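Local coordinates for cytochrome b5-domain protein (Methanococcoides burtonii, PDB 6VZ6), which binds a b-type heme through a cytochrome b5-like domain and probably serves in electron transfer, at residues Ala24-Val29 against Asp52-His57. Numbering follows the deposited sequence.
Sequences AYKGKV and DLTADH. With HEM (protoporphyrin IX containing Fe), chain B.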
# COMPACT_ATOMS: atom_id res chain seq x y z
N ALA A 24 1.83 0.56 3.38
CA ALA A 24 3.09 0.22 4.03
C ALA A 24 3.11 -1.25 4.38
O ALA A 24 2.08 -1.88 4.65
CB ALA A 24 3.31 1.08 5.27
N TYR A 25 4.31 -1.81 4.31
CA TYR A 25 4.56 -3.19 4.69
C TYR A 25 5.97 -3.26 5.25
O TYR A 25 6.93 -2.97 4.53
CB TYR A 25 4.40 -4.13 3.50
CG TYR A 25 4.70 -5.58 3.84
CD1 TYR A 25 3.78 -6.34 4.51
CD2 TYR A 25 5.91 -6.17 3.49
CE1 TYR A 25 4.02 -7.67 4.81
CE2 TYR A 25 6.18 -7.52 3.80
CZ TYR A 25 5.21 -8.24 4.48
OH TYR A 25 5.39 -9.56 4.79
N LYS A 26 6.09 -3.59 6.55
CA LYS A 26 7.39 -3.71 7.19
C LYS A 26 8.27 -2.51 6.89
O LYS A 26 9.41 -2.63 6.43
CB LYS A 26 8.05 -5.04 6.77
CG LYS A 26 7.22 -6.25 7.29
CD LYS A 26 7.90 -7.58 7.04
CE LYS A 26 7.19 -8.72 7.79
NZ LYS A 26 7.60 -10.05 7.27
N GLY A 27 7.72 -1.32 7.13
CA GLY A 27 8.45 -0.08 7.00
C GLY A 27 8.53 0.49 5.61
O GLY A 27 8.91 1.67 5.48
N LYS A 28 8.20 -0.29 4.58
CA LYS A 28 8.32 0.15 3.19
C LYS A 28 6.97 0.64 2.68
O LYS A 28 5.94 0.01 2.94
CB LYS A 28 8.81 -0.99 2.29
CG LYS A 28 10.13 -1.58 2.71
CD LYS A 28 10.36 -2.92 2.04
CE LYS A 28 9.64 -4.06 2.76
NZ LYS A 28 10.26 -4.41 4.09
N VAL A 29 6.97 1.74 1.92
CA VAL A 29 5.76 2.24 1.28
C VAL A 29 5.79 1.82 -0.19
O VAL A 29 6.73 2.15 -0.92
CB VAL A 29 5.64 3.76 1.44
CG1 VAL A 29 4.46 4.30 0.64
CG2 VAL A 29 5.50 4.16 2.91
N ASP A 52 -0.71 1.09 6.90
CA ASP A 52 0.30 0.07 7.14
C ASP A 52 -0.40 -1.27 7.21
O ASP A 52 -1.14 -1.56 8.17
CB ASP A 52 1.03 0.37 8.44
CG ASP A 52 2.13 -0.62 8.72
OD1 ASP A 52 2.17 -1.72 8.08
OD2 ASP A 52 2.95 -0.28 9.60
N LEU A 53 -0.21 -2.10 6.18
CA LEU A 53 -0.93 -3.36 6.08
C LEU A 53 -0.10 -4.56 6.58
O LEU A 53 -0.40 -5.72 6.25
CB LEU A 53 -1.39 -3.56 4.63
CG LEU A 53 -2.49 -2.61 4.18
CD1 LEU A 53 -2.82 -2.84 2.73
CD2 LEU A 53 -3.75 -2.80 5.03
N THR A 54 0.93 -4.30 7.39
CA THR A 54 1.79 -5.39 7.85
C THR A 54 0.98 -6.45 8.59
O THR A 54 1.06 -7.65 8.27
CB THR A 54 2.91 -4.86 8.76
OG1 THR A 54 3.69 -3.85 8.11
CG2 THR A 54 3.87 -6.01 9.19
N ALA A 55 0.17 -6.05 9.55
CA ALA A 55 -0.62 -7.02 10.31
C ALA A 55 -1.59 -7.76 9.39
O ALA A 55 -1.76 -8.97 9.48
CB ALA A 55 -1.37 -6.32 11.44
N ASP A 56 -2.22 -7.03 8.47
CA ASP A 56 -3.26 -7.64 7.65
C ASP A 56 -2.69 -8.68 6.71
O ASP A 56 -3.39 -9.63 6.35
CB ASP A 56 -4.00 -6.54 6.91
CG ASP A 56 -4.50 -5.46 7.85
OD1 ASP A 56 -5.67 -5.54 8.25
OD2 ASP A 56 -3.69 -4.54 8.24
N HIS A 57 -1.42 -8.54 6.34
CA HIS A 57 -0.85 -9.51 5.43
C HIS A 57 -0.81 -10.91 6.04
O HIS A 57 -0.74 -11.91 5.30
CB HIS A 57 0.56 -9.08 4.99
CG HIS A 57 0.99 -9.80 3.76
ND1 HIS A 57 1.59 -11.04 3.80
CD2 HIS A 57 0.79 -9.52 2.44
CE1 HIS A 57 1.78 -11.48 2.57
NE2 HIS A 57 1.29 -10.58 1.73
CHA HEM B . -2.57 -10.30 -4.81
CHB HEM B . -6.24 -11.47 -1.99
CHC HEM B . -4.42 -8.86 1.61
CHD HEM B . -1.10 -7.17 -1.47
C1A HEM B . -3.67 -10.93 -4.32
C2A HEM B . -4.37 -12.02 -4.96
C3A HEM B . -5.41 -12.32 -4.17
C4A HEM B . -5.37 -11.44 -3.02
CMA HEM B . -6.50 -13.41 -4.34
CAA HEM B . -3.93 -12.63 -6.32
CBA HEM B . -3.99 -14.14 -6.35
CGA HEM B . -2.75 -14.64 -5.70
O1A HEM B . -1.75 -13.90 -5.82
O2A HEM B . -2.77 -15.74 -5.07
C1B HEM B . -6.05 -10.86 -0.79
C2B HEM B . -6.97 -10.97 0.26
C3B HEM B . -6.52 -10.28 1.30
C4B HEM B . -5.27 -9.66 0.89
CMB HEM B . -8.25 -11.82 0.21
CAB HEM B . -7.28 -10.36 2.64
CBB HEM B . -6.58 -10.44 3.78
C1C HEM B . -3.34 -8.19 1.09
C2C HEM B . -2.45 -7.32 1.84
C3C HEM B . -1.53 -6.84 0.98
C4C HEM B . -1.82 -7.40 -0.33
CMC HEM B . -2.62 -7.02 3.34
CAC HEM B . -0.33 -5.85 1.17
CBC HEM B . 0.36 -5.75 2.29
C1D HEM B . -1.25 -7.81 -2.67
C2D HEM B . -0.56 -7.51 -3.91
C3D HEM B . -0.94 -8.39 -4.83
C4D HEM B . -1.92 -9.24 -4.20
CMD HEM B . 0.49 -6.38 -4.09
CAD HEM B . -0.50 -8.51 -6.32
CBD HEM B . -1.35 -7.53 -7.13
CGD HEM B . -1.07 -7.63 -8.62
O1D HEM B . -1.59 -6.79 -9.39
O2D HEM B . -0.26 -8.48 -9.03
NA HEM B . -4.29 -10.61 -3.14
NB HEM B . -5.03 -10.02 -0.40
NC HEM B . -2.91 -8.24 -0.22
ND HEM B . -2.09 -8.87 -2.89
FE HEM B . -3.57 -9.47 -1.69
O HOH W 1 5.48 -0.46 8.35
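Tyr-25 turns an edge of its phenol ring to the face of the His-57 imidazole, an edge-to-face (T-shaped) pair with ring centroids 5.3 Å apart and planes at 63°. The tyrosine CE1 does the touching, 3.7 Å from CB of His-57, and CG of Lys-26 lies over the centre of one phenol face. The imidazole has the heme vinyl carbon CBC at its edge and also meets the ring of the axial ligand His-62. Tyrosine suits its place by reach: its ring extends from the turn far enough for OH to bond Asp-64.

The rest of the contact is largely polar. The backbones of Ala-24 and Asp-52 bridge, and the alanine methyl fits against CA of Asp-52 (CB to CA 3.7 Å). Ala-24 O accepts from Leu-53 N (2.8 Å), and Leu-53 sets its CB against the heme vinyl. Thr-54 offers a hydroxyl that both accepts and donates: OG1 takes an almost straight bond from Lys-26 N (2.9 Å, 174° at the hydrogen) and gives its hydrogen to the syn lone pair of Asp-52 OD1. That oxygen also receives Thr-54 N, closing an Asx turn, while OD2 accepts from a water that takes the N-H of Gly-27, a residue at ease with the turn's positive phi. Aspartate thus has two oxygens for three donors; an alanine here would probably leave the Thr-54 hydroxyl and N-H without their acceptor, freeing OG1 to turn from Lys-26.

Through a hydroxyl and a water, one carboxylate ties the type I' turn 25-28 to the segment lining the heme pocket, and would probably polarise OG1 into a better acceptor for Lys-26 N.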